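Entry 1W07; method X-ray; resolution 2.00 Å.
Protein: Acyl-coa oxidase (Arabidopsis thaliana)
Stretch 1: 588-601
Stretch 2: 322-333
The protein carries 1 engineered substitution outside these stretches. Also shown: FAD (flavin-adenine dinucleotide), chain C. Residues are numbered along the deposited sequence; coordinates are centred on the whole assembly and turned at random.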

# COMPACT_ATOMS: atom_id res chain seq x y z
N GLN B 588 25.03 -15.30 2.67
CA GLN B 588 24.50 -15.87 3.90
C GLN B 588 22.98 -15.72 3.95
O GLN B 588 22.26 -16.65 4.36
CB GLN B 588 25.12 -15.18 5.11
CG GLN B 588 24.76 -15.84 6.44
CD GLN B 588 25.09 -17.33 6.47
OE1 GLN B 588 24.20 -18.18 6.46
NE2 GLN B 588 26.38 -17.65 6.53
N LEU B 589 22.49 -14.56 3.52
CA LEU B 589 21.06 -14.30 3.48
C LEU B 589 20.38 -15.33 2.57
O LEU B 589 19.37 -15.91 2.94
CB LEU B 589 20.79 -12.87 2.97
CG LEU B 589 19.32 -12.44 2.88
CD1 LEU B 589 18.65 -12.54 4.25
CD2 LEU B 589 19.25 -11.01 2.33
N ARG B 590 20.96 -15.55 1.40
CA ARG B 590 20.43 -16.52 0.42
C ARG B 590 20.33 -17.92 1.05
O ARG B 590 19.29 -18.59 0.99
CB ARG B 590 21.36 -16.57 -0.79
CG ARG B 590 20.67 -16.84 -2.11
CD ARG B 590 21.66 -17.33 -3.16
NE ARG B 590 22.92 -16.58 -3.13
CZ ARG B 590 23.04 -15.30 -3.47
NH1 ARG B 590 21.98 -14.61 -3.88
NH2 ARG B 590 24.22 -14.70 -3.38
N SER B 591 21.43 -18.36 1.65
CA SER B 591 21.48 -19.65 2.31
C SER B 591 20.41 -19.75 3.40
O SER B 591 19.78 -20.80 3.55
CB SER B 591 22.86 -19.87 2.90
OG SER B 591 22.83 -20.97 3.80
N LEU B 592 20.21 -18.69 4.18
CA LEU B 592 19.21 -18.70 5.25
C LEU B 592 17.80 -18.86 4.67
O LEU B 592 16.93 -19.46 5.29
CB LEU B 592 19.29 -17.41 6.09
CG LEU B 592 20.54 -17.24 6.97
CD1 LEU B 592 20.56 -15.86 7.59
CD2 LEU B 592 20.56 -18.29 8.06
N TYR B 593 17.57 -18.32 3.47
CA TYR B 593 16.27 -18.48 2.85
C TYR B 593 16.04 -19.97 2.57
O TYR B 593 14.99 -20.53 2.93
CB TYR B 593 16.19 -17.69 1.55
CG TYR B 593 16.14 -16.17 1.71
CD1 TYR B 593 15.68 -15.57 2.89
CD2 TYR B 593 16.49 -15.33 0.66
CE1 TYR B 593 15.57 -14.17 3.01
CE2 TYR B 593 16.39 -13.93 0.75
CZ TYR B 593 15.92 -13.36 1.93
OH TYR B 593 15.80 -11.98 1.99
N THR B 594 17.02 -20.61 1.93
CA THR B 594 16.96 -22.03 1.61
C THR B 594 16.74 -22.87 2.86
O THR B 594 16.07 -23.89 2.81
CB THR B 594 18.24 -22.47 0.91
OG1 THR B 594 18.36 -21.76 -0.32
CG2 THR B 594 18.23 -24.00 0.63
N GLN B 595 17.31 -22.44 3.98
CA GLN B 595 17.14 -23.18 5.22
C GLN B 595 15.75 -22.99 5.81
O GLN B 595 15.17 -23.91 6.39
CB GLN B 595 18.19 -22.75 6.25
CG GLN B 595 19.58 -23.23 5.90
CD GLN B 595 20.66 -22.62 6.77
OE1 GLN B 595 20.64 -22.75 7.99
NE2 GLN B 595 21.61 -21.95 6.13
N VAL B 596 15.19 -21.79 5.66
CA VAL B 596 13.87 -21.50 6.21
C VAL B 596 12.74 -22.06 5.35
O VAL B 596 11.67 -22.38 5.86
CB VAL B 596 13.69 -19.97 6.40
CG1 VAL B 596 12.22 -19.62 6.65
CG2 VAL B 596 14.55 -19.53 7.56
N ARG B 597 13.00 -22.18 4.05
CA ARG B 597 12.00 -22.68 3.10
C ARG B 597 11.16 -23.87 3.56
O ARG B 597 9.92 -23.82 3.51
CB ARG B 597 12.68 -23.03 1.77
CG ARG B 597 11.84 -23.92 0.82
CD ARG B 597 10.54 -23.28 0.41
NE ARG B 597 9.74 -24.19 -0.42
CZ ARG B 597 8.80 -25.00 0.04
NH1 ARG B 597 8.51 -25.02 1.34
NH2 ARG B 597 8.14 -25.79 -0.79
N PRO B 598 11.81 -24.97 4.00
CA PRO B 598 11.05 -26.14 4.45
C PRO B 598 10.30 -25.92 5.76
O PRO B 598 9.36 -26.66 6.08
CB PRO B 598 12.12 -27.23 4.52
CG PRO B 598 13.36 -26.46 4.91
CD PRO B 598 13.26 -25.22 4.05
N ASN B 599 10.71 -24.89 6.49
CA ASN B 599 10.09 -24.56 7.76
C ASN B 599 9.02 -23.48 7.66
O ASN B 599 8.30 -23.25 8.63
CB ASN B 599 11.16 -24.09 8.74
CG ASN B 599 12.15 -25.17 9.05
OD1 ASN B 599 11.85 -26.10 9.80
ND2 ASN B 599 13.34 -25.07 8.46
N ALA B 600 8.90 -22.84 6.50
CA ALA B 600 7.97 -21.71 6.30
C ALA B 600 6.54 -21.93 6.79
O ALA B 600 6.07 -21.20 7.66
CB ALA B 600 7.94 -21.27 4.82
N VAL B 601 5.85 -22.90 6.21
CA VAL B 601 4.48 -23.14 6.60
C VAL B 601 4.33 -23.38 8.10
O VAL B 601 3.42 -22.82 8.72
CB VAL B 601 3.88 -24.31 5.82
CG1 VAL B 601 2.49 -24.67 6.39
CG2 VAL B 601 3.81 -23.94 4.33
PA FAD C . 1.25 -15.65 -10.40
O1A FAD C . 1.94 -15.62 -11.71
O2A FAD C . 0.62 -16.92 -9.96
O5B FAD C . 2.27 -15.13 -9.27
C5B FAD C . 1.97 -15.24 -7.87
C4B FAD C . 3.24 -15.01 -7.05
O4B FAD C . 4.24 -15.92 -7.56
C3B FAD C . 3.79 -13.60 -7.29
O3B FAD C . 4.58 -13.19 -6.16
C2B FAD C . 4.67 -13.80 -8.52
O2B FAD C . 5.70 -12.82 -8.54
C1B FAD C . 5.30 -15.15 -8.15
N9A FAD C . 5.82 -15.84 -9.35
C8A FAD C . 5.08 -16.46 -10.28
N7A FAD C . 5.87 -16.99 -11.20
C5A FAD C . 7.13 -16.71 -10.86
C6A FAD C . 8.36 -17.01 -11.43
N6A FAD C . 8.43 -17.74 -12.54
N1A FAD C . 9.52 -16.57 -10.79
C2A FAD C . 9.42 -15.84 -9.60
N3A FAD C . 8.23 -15.57 -9.09
C4A FAD C . 7.10 -15.98 -9.68
N1 FAD C . -7.12 -11.95 -17.32
C2 FAD C . -7.80 -12.11 -18.53
O2 FAD C . -7.62 -13.12 -19.21
N3 FAD C . -8.70 -11.12 -18.94
C4 FAD C . -8.94 -10.00 -18.14
O4 FAD C . -9.75 -9.15 -18.50
C4X FAD C . -8.27 -9.85 -16.93
N5 FAD C . -8.55 -8.77 -16.09
C5X FAD C . -7.90 -8.63 -14.86
C6 FAD C . -8.29 -7.62 -13.97
C7 FAD C . -7.75 -7.58 -12.69
C7M FAD C . -8.23 -6.50 -11.72
C8 FAD C . -6.82 -8.54 -12.29
C8M FAD C . -6.25 -8.56 -10.87
C9 FAD C . -6.43 -9.53 -13.18
C9A FAD C . -6.96 -9.58 -14.47
N10 FAD C . -6.65 -10.64 -15.33
C10 FAD C . -7.36 -10.82 -16.52
C1' FAD C . -5.61 -11.63 -14.96
C2' FAD C . -4.23 -10.99 -15.14
O2' FAD C . -4.13 -10.45 -16.46
C3' FAD C . -3.05 -11.93 -14.90
O3' FAD C . -3.15 -13.08 -15.75
C4' FAD C . -2.96 -12.40 -13.44
O4' FAD C . -3.23 -11.33 -12.54
C5' FAD C . -1.56 -12.96 -13.17
O5' FAD C . -1.40 -13.16 -11.76
P FAD C . -1.26 -14.64 -11.15
O1P FAD C . -2.36 -14.82 -10.17
O2P FAD C . -1.12 -15.61 -12.25
O3P FAD C . 0.13 -14.50 -10.35
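Stretch 2 (322-333) TQVIDYKTQQNR

How does the backbone of stretch 2 run relative to stretch 1? Stretch 1 enters in a helix that began earlier in the chain, and by 597-599 the phi/psi stay helical without the regular bonds. Stretch 2 opens extended at T322 and Q323, makes a 3-10 turn at 324-326, and enters a helix at K328 with Y327 in the N-cap position. The two helices are nearly perpendicular, at 95°, and their axes approach to 10.2 Å. The backbones come near at two places: Y593 CA lies 6.4 Å from Q331 CA, and R597 CA lies 7.3 Å from D326 CA.

What holds the helices together where they cross? Y593 points toward stretch 2, with Q331 O and N332 N over one face of its ring. Its OH donates a hydrogen bond to N332 OD1 at 2.7 Å. K328 begins sideways, but its end reaches stretch 1, where NZ donates to T594 OG1 at 3.0 Å. The same NZ bonds Q331 OE1 at 2.7 Å, so the lysine joins T594 to Q331; that oxygen also lies 3.5 Å from Y593 CB.

How is the 3-10 turn fastened? R597 also starts sideways and brings its guanidinium to D326, forming a salt bridge in which NE and NH2 donate to D326 OD1 at 2.7 and 2.9 Å. I325 CG2 covers one face of this group, 3.5 Å from R597 NE, while the aspartate oxygen lies at its edge. Farther along, A600 CB packs against I325 CD1 at 3.8 Å. Q331 ties the turn to its own helix, its NE2 donating to I325 O at 3.0 Å.

Where does the rest of the stretch 2 helix face? T329 and R333 point away from stretch 1, and the cofactor lies beside them: T329 OG1 is 3.3 Å from FAD C2A, and Q330 OE1 accepts a hydrogen bond from FAD O3B at 2.7 Å.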

# COMPACT_ATOMS: atom_id res chain seq x y z
N THR B 322 6.18 -25.62 -10.32
CA THR B 322 6.84 -25.35 -9.04
C THR B 322 6.05 -24.42 -8.11
O THR B 322 5.47 -23.42 -8.55
CB THR B 322 8.23 -24.68 -9.29
OG1 THR B 322 8.97 -25.47 -10.24
CG2 THR B 322 9.02 -24.55 -8.00
N GLN B 323 6.06 -24.71 -6.82
CA GLN B 323 5.40 -23.87 -5.83
C GLN B 323 6.11 -22.51 -5.87
O GLN B 323 7.35 -22.45 -5.84
CB GLN B 323 5.52 -24.49 -4.45
CG GLN B 323 4.77 -25.80 -4.31
CD GLN B 323 5.25 -26.60 -3.12
OE1 GLN B 323 6.28 -27.27 -3.21
NE2 GLN B 323 4.54 -26.51 -2.01
N VAL B 324 5.36 -21.41 -5.92
CA VAL B 324 6.00 -20.11 -6.00
C VAL B 324 6.89 -19.84 -4.82
O VAL B 324 7.88 -19.10 -4.94
CB VAL B 324 4.98 -18.94 -6.19
CG1 VAL B 324 4.25 -19.13 -7.52
CG2 VAL B 324 4.01 -18.87 -5.01
N ILE B 325 6.59 -20.45 -3.68
CA ILE B 325 7.40 -20.25 -2.49
C ILE B 325 8.83 -20.79 -2.65
O ILE B 325 9.70 -20.50 -1.83
CB ILE B 325 6.75 -20.89 -1.25
CG1 ILE B 325 7.41 -20.35 0.02
CG2 ILE B 325 6.87 -22.41 -1.31
CD1 ILE B 325 6.67 -20.73 1.31
N ASP B 326 9.06 -21.56 -3.72
CA ASP B 326 10.39 -22.13 -4.03
C ASP B 326 11.28 -21.09 -4.74
O ASP B 326 12.49 -21.27 -4.84
CB ASP B 326 10.26 -23.34 -4.97
CG ASP B 326 9.87 -24.63 -4.26
OD1 ASP B 326 9.50 -24.61 -3.07
OD2 ASP B 326 9.93 -25.68 -4.94
N TYR B 327 10.69 -20.03 -5.28
CA TYR B 327 11.45 -19.00 -6.01
C TYR B 327 12.13 -18.02 -5.06
O TYR B 327 11.50 -17.50 -4.14
CB TYR B 327 10.52 -18.25 -6.96
CG TYR B 327 9.95 -19.10 -8.09
CD1 TYR B 327 8.60 -19.00 -8.45
CD2 TYR B 327 10.75 -20.00 -8.79
CE1 TYR B 327 8.07 -19.78 -9.48
CE2 TYR B 327 10.23 -20.77 -9.83
CZ TYR B 327 8.89 -20.66 -10.16
OH TYR B 327 8.36 -21.48 -11.14
N LYS B 328 13.42 -17.77 -5.28
CA LYS B 328 14.19 -16.87 -4.43
C LYS B 328 13.62 -15.46 -4.31
O LYS B 328 13.76 -14.83 -3.27
CB LYS B 328 15.66 -16.85 -4.89
CG LYS B 328 16.48 -18.02 -4.33
CD LYS B 328 16.61 -17.89 -2.81
CE LYS B 328 17.26 -19.10 -2.14
NZ LYS B 328 16.39 -20.32 -2.03
N THR B 329 12.99 -14.96 -5.37
CA THR B 329 12.36 -13.63 -5.34
C THR B 329 11.17 -13.67 -4.38
O THR B 329 10.91 -12.72 -3.63
CB THR B 329 11.81 -13.25 -6.71
OG1 THR B 329 11.07 -14.36 -7.22
CG2 THR B 329 12.94 -12.87 -7.68
N GLN B 330 10.41 -14.76 -4.39
CA GLN B 330 9.26 -14.89 -3.49
C GLN B 330 9.79 -14.94 -2.05
O GLN B 330 9.24 -14.31 -1.15
CB GLN B 330 8.47 -16.17 -3.83
CG GLN B 330 7.05 -16.28 -3.22
CD GLN B 330 6.04 -15.41 -3.96
OE1 GLN B 330 6.40 -14.67 -4.87
NE2 GLN B 330 4.77 -15.50 -3.56
N GLN B 331 10.87 -15.69 -1.84
CA GLN B 331 11.48 -15.85 -0.51
C GLN B 331 12.07 -14.53 0.02
O GLN B 331 11.95 -14.20 1.21
CB GLN B 331 12.56 -16.94 -0.56
CG GLN B 331 12.05 -18.26 -1.13
CD GLN B 331 13.07 -19.38 -1.10
OE1 GLN B 331 14.27 -19.14 -0.94
NE2 GLN B 331 12.61 -20.61 -1.27
N ASN B 332 12.72 -13.79 -0.88
CA ASN B 332 13.35 -12.51 -0.55
C ASN B 332 12.30 -11.45 -0.21
O ASN B 332 12.60 -10.47 0.47
CB ASN B 332 14.20 -12.04 -1.72
CG ASN B 332 15.02 -10.80 -1.39
OD1 ASN B 332 15.76 -10.78 -0.41
ND2 ASN B 332 14.87 -9.75 -2.20
N ARG B 333 11.08 -11.65 -0.67
CA ARG B 333 10.01 -10.69 -0.39
C ARG B 333 9.19 -11.10 0.84
O ARG B 333 8.76 -10.25 1.63
CB ARG B 333 9.08 -10.57 -1.61
CG ARG B 333 9.75 -9.94 -2.84
CD ARG B 333 9.04 -10.35 -4.14
NE ARG B 333 7.70 -9.80 -4.23
CZ ARG B 333 6.78 -10.19 -5.12
NH1 ARG B 333 7.07 -11.15 -5.99
NH2 ARG B 333 5.58 -9.62 -5.14